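Local coordinates for protein halohydrin epoxidase A (Corynebacterium sp., PDB 4Z9F) that probably catalyses the reversible elimination of hydrogen halide from vicinal halohydrins to form epoxides, at residues F180-P183 with T184-T188. The protein carries 1 engineered substitution. Sequence-based numbering, arbitrary orientation.
Sequences FNNP and TYFPT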
ATOM      1  N   PHE C 180       6.314 -13.254  16.075  1.00 18.09           N
ATOM      2  CA  PHE C 180       7.728 -13.595  16.002  1.00 18.93           C
ATOM      3  C   PHE C 180       8.185 -14.022  17.392  1.00 16.77           C
ATOM      4  O   PHE C 180       8.081 -13.241  18.342  1.00 20.88           O
ATOM      5  CB  PHE C 180       8.502 -12.377  15.492  1.00 16.60           C
ATOM      6  CG  PHE C 180       9.969 -12.430  15.738  1.00 17.46           C
ATOM      7  CD1 PHE C 180      10.648 -11.297  16.169  1.00 19.08           C
ATOM      8  CD2 PHE C 180      10.680 -13.597  15.515  1.00 17.21           C
ATOM      9  CE1 PHE C 180      12.020 -11.335  16.378  1.00 17.65           C
ATOM     10  CE2 PHE C 180      12.048 -13.643  15.743  1.00 22.39           C
ATOM     11  CZ  PHE C 180      12.708 -12.515  16.176  1.00 15.68           C
ATOM     12  N   ASN C 181       8.649 -15.274  17.518  1.00 18.22           N
ATOM     13  CA  ASN C 181       9.113 -15.782  18.812  1.00 18.17           C
ATOM     14  C   ASN C 181      10.320 -14.977  19.272  1.00 19.05           C
ATOM     15  O   ASN C 181      11.424 -15.121  18.734  1.00 21.83           O
ATOM     16  CB  ASN C 181       9.441 -17.276  18.708  1.00 17.47           C
ATOM     17  CG  ASN C 181      10.019 -17.871  19.999  1.00 20.98           C
ATOM     18  OD1 ASN C 181      10.777 -18.834  19.933  1.00 23.75           O
ATOM     19  ND2 ASN C 181       9.682 -17.307  21.153  1.00 21.25           N
ATOM     20  N   ASN C 182      10.109 -14.106  20.245  1.00 20.00           N
ATOM     21  CA  ASN C 182      11.148 -13.197  20.703  1.00 20.89           C
ATOM     22  C   ASN C 182      10.835 -12.808  22.139  1.00 20.44           C
ATOM     23  O   ASN C 182       9.675 -12.881  22.565  1.00 22.03           O
ATOM     24  CB  ASN C 182      11.242 -11.961  19.784  1.00 18.95           C
ATOM     25  CG  ASN C 182      10.161 -10.942  20.048  1.00 19.08           C
ATOM     26  OD1 ASN C 182      10.269 -10.146  20.974  1.00 18.66           O
ATOM     27  ND2 ASN C 182       9.107 -10.946  19.211  1.00 21.55           N
ATOM     28  N   PRO C 183      11.844 -12.402  22.920  1.00 22.77           N
ATOM     29  CA  PRO C 183      11.615 -12.193  24.362  1.00 21.39           C
ATOM     30  C   PRO C 183      10.716 -11.020  24.691  1.00 21.77           C
ATOM     31  O   PRO C 183      10.186 -10.973  25.811  1.00 24.67           O
ATOM     32  CB  PRO C 183      13.031 -11.965  24.910  1.00 23.78           C
ATOM     33  CG  PRO C 183      13.759 -11.375  23.757  1.00 21.98           C
ATOM     34  CD  PRO C 183      13.255 -12.153  22.564  1.00 20.17           C
ATOM     35  N   THR C 184      10.521 -10.069  23.775  1.00 20.54           N
ATOM     36  CA  THR C 184       9.666  -8.936  24.099  1.00 20.28           C
ATOM     37  C   THR C 184       8.192  -9.284  23.921  1.00 20.00           C
ATOM     38  O   THR C 184       7.409  -9.194  24.869  1.00 19.88           O
ATOM     39  CB  THR C 184      10.040  -7.721  23.250  1.00 23.13           C
ATOM     40  OG1 THR C 184      11.394  -7.357  23.537  1.00 19.87           O
ATOM     41  CG2 THR C 184       9.135  -6.558  23.597  1.00 24.85           C
ATOM     42  N   TYR C 185       7.798  -9.718  22.720  1.00 19.51           N
ATOM     43  CA  TYR C 185       6.375  -9.833  22.418  1.00 20.13           C
ATOM     44  C   TYR C 185       5.838 -11.257  22.421  1.00 21.35           C
ATOM     45  O   TYR C 185       4.647 -11.442  22.682  1.00 20.65           O
ATOM     46  CB  TYR C 185       6.074  -9.188  21.065  1.00 23.60           C
ATOM     47  CG  TYR C 185       6.209  -7.682  21.104  1.00 23.44           C
ATOM     48  CD1 TYR C 185       5.380  -6.917  21.915  1.00 23.41           C
ATOM     49  CD2 TYR C 185       7.159  -7.032  20.335  1.00 25.88           C
ATOM     50  CE1 TYR C 185       5.495  -5.538  21.961  1.00 27.46           C
ATOM     51  CE2 TYR C 185       7.287  -5.651  20.376  1.00 24.94           C
ATOM     52  CZ  TYR C 185       6.440  -4.912  21.183  1.00 27.14           C
ATOM     53  OH  TYR C 185       6.538  -3.533  21.232  1.00 30.99           O
ATOM     54  N   PHE C 186       6.662 -12.262  22.124  1.00 19.35           N
ATOM     55  CA  PHE C 186       6.210 -13.654  22.060  1.00 19.54           C
ATOM     56  C   PHE C 186       7.295 -14.562  22.625  1.00 20.83           C
ATOM     57  O   PHE C 186       7.899 -15.361  21.902  1.00 20.58           O
ATOM     58  CB  PHE C 186       5.866 -14.055  20.623  1.00 23.80           C
ATOM     59  CG  PHE C 186       4.689 -13.320  20.053  1.00 25.13           C
ATOM     60  CD1 PHE C 186       3.392 -13.728  20.334  1.00 23.84           C
ATOM     61  CD2 PHE C 186       4.877 -12.220  19.232  1.00 21.60           C
ATOM     62  CE1 PHE C 186       2.298 -13.035  19.818  1.00 24.83           C
ATOM     63  CE2 PHE C 186       3.778 -11.529  18.704  1.00 23.60           C
ATOM     64  CZ  PHE C 186       2.495 -11.943  18.998  1.00 23.13           C
ATOM     65  N   PRO C 187       7.573 -14.461  23.920  1.00 19.85           N
ATOM     66  CA  PRO C 187       8.581 -15.347  24.507  1.00 25.10           C
ATOM     67  C   PRO C 187       8.129 -16.800  24.418  1.00 25.78           C
ATOM     68  O   PRO C 187       6.935 -17.101  24.323  1.00 23.43           O
ATOM     69  CB  PRO C 187       8.690 -14.859  25.956  1.00 23.03           C
ATOM     70  CG  PRO C 187       7.382 -14.204  26.237  1.00 25.14           C
ATOM     71  CD  PRO C 187       6.947 -13.592  24.931  1.00 22.06           C
ATOM     72  N   THR C 188       9.107 -17.707  24.394  1.00 19.70           N
ATOM     73  CA  THR C 188       8.784 -19.127  24.318  1.00 20.89           C
ATOM     74  C   THR C 188       7.846 -19.547  25.445  1.00 21.15           C
ATOM     75  O   THR C 188       6.936 -20.357  25.231  1.00 23.71           O
ATOM     76  CB  THR C 188      10.074 -19.955  24.333  1.00 27.72           C
ATOM     77  OG1 THR C 188      10.797 -19.694  23.125  1.00 30.13           O
ATOM     78  CG2 THR C 188       9.769 -21.440  24.402  1.00 27.68           C
TER
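Asn-182 and Tyr-185 meet where the chain reverses, and the pair offers a worked example of how one amide can shape a turn. The side-chain carbonyl of Asn-182 folds forward over its own continuation: OD1 receives Thr-184 N at 2.8 Å and Tyr-185 N at 3.1 Å, both from one face of its plane. Thr-184 N is tilted from that plane, whereas Tyr-185 N lies above it and is not on a lone pair. A chi1 of 78°, which sets CG between the backbone N and the carbonyl carbon, brings the amide over these two N-H groups. Its other end is held more loosely, ND2 making a weak bond to Phe-180 O at 2.7 Å. Behind it, the backbone closes the turn as Phe-186 N reaches Asn-182 O, 3.1 Å away. The Asn-182 and Tyr-185 side chains point the same way, with the amide turned nearly perpendicular to the ring (79°).

This inner side is close-packed. Phe-186 CB lies 3.3 Å from Phe-180 O, which sits at the edge of the Phe-186 ring, while Asn-182 CB rests off-centre over a face of the Phe-180 ring. Phe-186 also leans on Leu-197 of helix 195-204. Asn-181, with CG anti to its N (176°), extends ND2 in the carbonyl plane of Phe-186, at 2.7 Å from Phe-186 O, an oxygen that also takes Asn-182 N from above.

Toward solvent the contact thins. A longer bond, 3.3 Å, joins Asn-181 ND2 to OG1 of exposed Thr-188, at the start of helix 188-193. Pro-183, at the bend, is also exposed.

Tyr-185 meets Phe-12 edge-to-face. Asn-182 OD1 accepts the N-H groups two and three residues on, and Asn-182 O that of Phe-186, four on; together these make an Asx motif. It follows strand 170-177 of the Rossmann-like fold, a position that in halohydrin dehalogenases probably lines the halide site.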